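Local coordinates for putative acetoin utilization protein, acetoin dehydrogenase (Thermus thermophilus, PDB 5AWE) that is of unknown function but joins a pair of CBS domains to an ACT domain, an architecture consistent with sensing a small regulatory ligand, at residues V37-V47 against V77-T87. Residues are numbered along the deposited sequence; the frame is centred on the assembly and turned at random.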
# COMPACT_ATOMS: atom_id res chain seq x y z
N VAL A 37 -4.44 26.11 2.00
CA VAL A 37 -3.76 26.07 0.72
C VAL A 37 -3.70 27.45 0.06
O VAL A 37 -4.73 28.02 -0.31
CB VAL A 37 -4.46 25.09 -0.25
CG1 VAL A 37 -3.67 24.99 -1.56
CG2 VAL A 37 -4.58 23.72 0.40
N MSE A 38 -2.48 27.98 -0.08
CA MSE A 38 -2.25 29.30 -0.68
C MSE A 38 -1.91 29.24 -2.18
O MSE A 38 -1.17 28.37 -2.63
CB MSE A 38 -1.11 30.03 0.04
CG MSE A 38 -1.33 30.24 1.53
SE MSE A 38 -2.82 31.16 1.85
CE MSE A 38 -2.34 32.84 1.32
N GLU A 39 -2.46 30.18 -2.93
CA GLU A 39 -2.08 30.37 -4.32
C GLU A 39 -2.29 31.84 -4.71
O GLU A 39 -3.29 32.45 -4.34
CB GLU A 39 -2.92 29.47 -5.23
CG GLU A 39 -2.49 29.49 -6.69
CD GLU A 39 -3.30 28.53 -7.54
OE1 GLU A 39 -4.55 28.55 -7.43
OE2 GLU A 39 -2.70 27.77 -8.33
N GLY A 40 -1.34 32.40 -5.45
CA GLY A 40 -1.46 33.79 -5.83
C GLY A 40 -1.56 34.67 -4.60
O GLY A 40 -2.07 35.79 -4.66
N GLY A 41 -1.07 34.16 -3.47
CA GLY A 41 -1.14 34.91 -2.23
C GLY A 41 -2.54 34.98 -1.66
O GLY A 41 -2.81 35.78 -0.76
N ARG A 42 -3.45 34.16 -2.17
CA ARG A 42 -4.78 34.08 -1.59
C ARG A 42 -5.12 32.65 -1.14
O ARG A 42 -4.54 31.68 -1.62
CB ARG A 42 -5.82 34.59 -2.59
CG ARG A 42 -6.27 33.58 -3.62
CD ARG A 42 -7.47 34.13 -4.37
NE ARG A 42 -8.33 34.92 -3.49
CZ ARG A 42 -9.46 35.50 -3.86
NH1 ARG A 42 -10.16 36.21 -2.98
NH2 ARG A 42 -9.90 35.39 -5.11
N LEU A 43 -6.05 32.54 -0.19
CA LEU A 43 -6.48 31.25 0.32
C LEU A 43 -7.43 30.59 -0.67
O LEU A 43 -8.50 31.12 -0.95
CB LEU A 43 -7.19 31.44 1.66
CG LEU A 43 -7.56 30.18 2.45
CD1 LEU A 43 -6.30 29.43 2.86
CD2 LEU A 43 -8.36 30.58 3.68
N VAL A 44 -7.05 29.44 -1.22
CA VAL A 44 -7.86 28.83 -2.27
C VAL A 44 -8.43 27.47 -1.90
O VAL A 44 -9.14 26.85 -2.68
CB VAL A 44 -7.05 28.67 -3.60
CG1 VAL A 44 -6.47 30.02 -4.01
CG2 VAL A 44 -5.95 27.63 -3.44
N GLY A 45 -8.11 27.00 -0.70
CA GLY A 45 -8.57 25.69 -0.29
C GLY A 45 -8.02 25.26 1.05
O GLY A 45 -7.17 25.92 1.63
N LEU A 46 -8.51 24.13 1.54
CA LEU A 46 -8.10 23.61 2.84
C LEU A 46 -8.07 22.09 2.83
O LEU A 46 -8.96 21.45 2.26
CB LEU A 46 -9.06 24.11 3.93
CG LEU A 46 -8.67 23.90 5.39
CD1 LEU A 46 -9.17 22.56 5.87
CD2 LEU A 46 -7.16 24.00 5.55
N VAL A 47 -7.05 21.53 3.46
CA VAL A 47 -6.88 20.09 3.54
C VAL A 47 -6.57 19.64 4.96
O VAL A 47 -5.77 20.27 5.66
CB VAL A 47 -5.74 19.60 2.60
CG1 VAL A 47 -6.13 19.78 1.15
CG2 VAL A 47 -4.48 20.37 2.88
N VAL A 77 -2.46 18.22 -4.06
CA VAL A 77 -3.34 18.85 -3.08
C VAL A 77 -4.59 19.47 -3.71
O VAL A 77 -5.68 19.44 -3.13
CB VAL A 77 -2.58 19.94 -2.28
CG1 VAL A 77 -3.53 20.78 -1.47
CG2 VAL A 77 -1.56 19.28 -1.36
N ARG A 78 -4.44 20.01 -4.92
CA ARG A 78 -5.55 20.66 -5.61
C ARG A 78 -6.74 19.73 -5.81
O ARG A 78 -7.88 20.17 -5.80
CB ARG A 78 -5.09 21.20 -6.96
CG ARG A 78 -6.13 22.09 -7.63
CD ARG A 78 -5.75 22.42 -9.07
NE ARG A 78 -4.38 22.92 -9.20
CZ ARG A 78 -4.03 24.19 -9.00
NH1 ARG A 78 -4.95 25.09 -8.67
NH2 ARG A 78 -2.76 24.55 -9.14
N GLU A 79 -6.46 18.44 -6.00
CA GLU A 79 -7.49 17.46 -6.34
C GLU A 79 -8.28 16.98 -5.13
O GLU A 79 -9.31 16.31 -5.28
CB GLU A 79 -6.85 16.27 -7.06
CG GLU A 79 -6.10 16.65 -8.33
CD GLU A 79 -5.53 15.46 -9.07
OE1 GLU A 79 -4.32 15.48 -9.39
OE2 GLU A 79 -6.29 14.50 -9.32
N VAL A 80 -7.81 17.31 -3.94
CA VAL A 80 -8.47 16.84 -2.72
C VAL A 80 -8.83 17.96 -1.74
O VAL A 80 -9.48 17.71 -0.73
CB VAL A 80 -7.58 15.81 -1.98
CG1 VAL A 80 -7.34 14.60 -2.88
CG2 VAL A 80 -6.25 16.44 -1.59
N MSE A 81 -8.41 19.19 -2.04
CA MSE A 81 -8.66 20.28 -1.11
C MSE A 81 -10.13 20.68 -1.09
O MSE A 81 -10.86 20.45 -2.06
CB MSE A 81 -7.77 21.49 -1.45
CG MSE A 81 -8.01 22.15 -2.80
SE MSE A 81 -6.83 23.50 -3.13
CE MSE A 81 -7.76 24.46 -4.30
N ALA A 82 -10.56 21.26 0.02
CA ALA A 82 -11.96 21.63 0.19
C ALA A 82 -12.12 23.11 -0.09
O ALA A 82 -11.25 23.91 0.25
CB ALA A 82 -12.42 21.33 1.60
N ARG A 83 -13.24 23.46 -0.73
CA ARG A 83 -13.65 24.85 -0.83
C ARG A 83 -15.15 24.97 -1.04
O ARG A 83 -15.83 24.02 -1.42
CB ARG A 83 -12.89 25.55 -1.97
CG ARG A 83 -13.23 25.08 -3.36
CD ARG A 83 -12.33 25.77 -4.40
NE ARG A 83 -12.30 27.22 -4.22
CZ ARG A 83 -11.51 28.05 -4.92
NH1 ARG A 83 -11.56 29.35 -4.68
NH2 ARG A 83 -10.68 27.57 -5.84
N PRO A 84 -15.71 26.15 -0.74
CA PRO A 84 -14.93 27.29 -0.24
C PRO A 84 -14.53 27.06 1.22
O PRO A 84 -15.20 26.33 1.95
CB PRO A 84 -15.89 28.47 -0.42
CG PRO A 84 -17.25 27.85 -0.32
CD PRO A 84 -17.14 26.46 -0.89
N VAL A 85 -13.42 27.67 1.64
CA VAL A 85 -12.93 27.47 3.00
C VAL A 85 -13.69 28.34 4.00
O VAL A 85 -13.90 29.53 3.77
CB VAL A 85 -11.43 27.82 3.11
CG1 VAL A 85 -10.91 27.47 4.50
CG2 VAL A 85 -10.64 27.09 2.04
N VAL A 86 -14.11 27.75 5.11
CA VAL A 86 -14.76 28.52 6.17
C VAL A 86 -13.68 29.12 7.07
O VAL A 86 -12.80 28.41 7.55
CB VAL A 86 -15.71 27.64 7.03
CG1 VAL A 86 -16.67 26.85 6.13
CG2 VAL A 86 -14.92 26.70 7.90
N THR A 87 -13.76 30.43 7.29
CA THR A 87 -12.75 31.13 8.06
C THR A 87 -13.37 32.05 9.12
O THR A 87 -14.58 32.27 9.12
CB THR A 87 -11.87 31.97 7.14
OG1 THR A 87 -12.66 33.01 6.54
CG2 THR A 87 -11.30 31.10 6.04
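Leu46 and Ala82 form a single antiparallel hydrogen-bonded bridge that pins the loop between helix 65-74 and strand 88-89, in the second CBS sequence range, to the beta hairpin 34-39/42-48 of the first. Ala82 N to Leu46 O is short and nearly straight (2.8 Å, 167°), whereas Leu46 N reaches a lone pair of Ala82 O at 3.0 Å along a more bent path. Beside this bridge, Gly45 CA adds a CA-H...O contact to Ala82 O. Within the hairpin, Val44 and Gly45 both face Val37, a classic beta bulge.

Apolar packing flanks the bridge. Extended beyond CG (chi2 -176°), the chain of selenomethionine Met81 carries SE across Val37, 3.8 Å from Val37 CG1, and CE on to Val44 CG2. Val37 and Val77 meet tip to tip, while Val47 CG1 packs on Met81 CB at 3.5 Å. Val85 sets CG1 and CG2 against Leu46 CB, and Leu43 CD2 meets Thr87 CG2.

Among charged groups, Glu39 OE2 forms a salt bridge with Arg78 NH2 at 3.3 Å, its hydrogen bond weak, approaching the guanidinium at its edge; the stronger partner of Arg78 NH2 is Asp17. Arg83 instead lays a guanidinium face over Val44 O, which sits 3.4 Å above the centre of its plane.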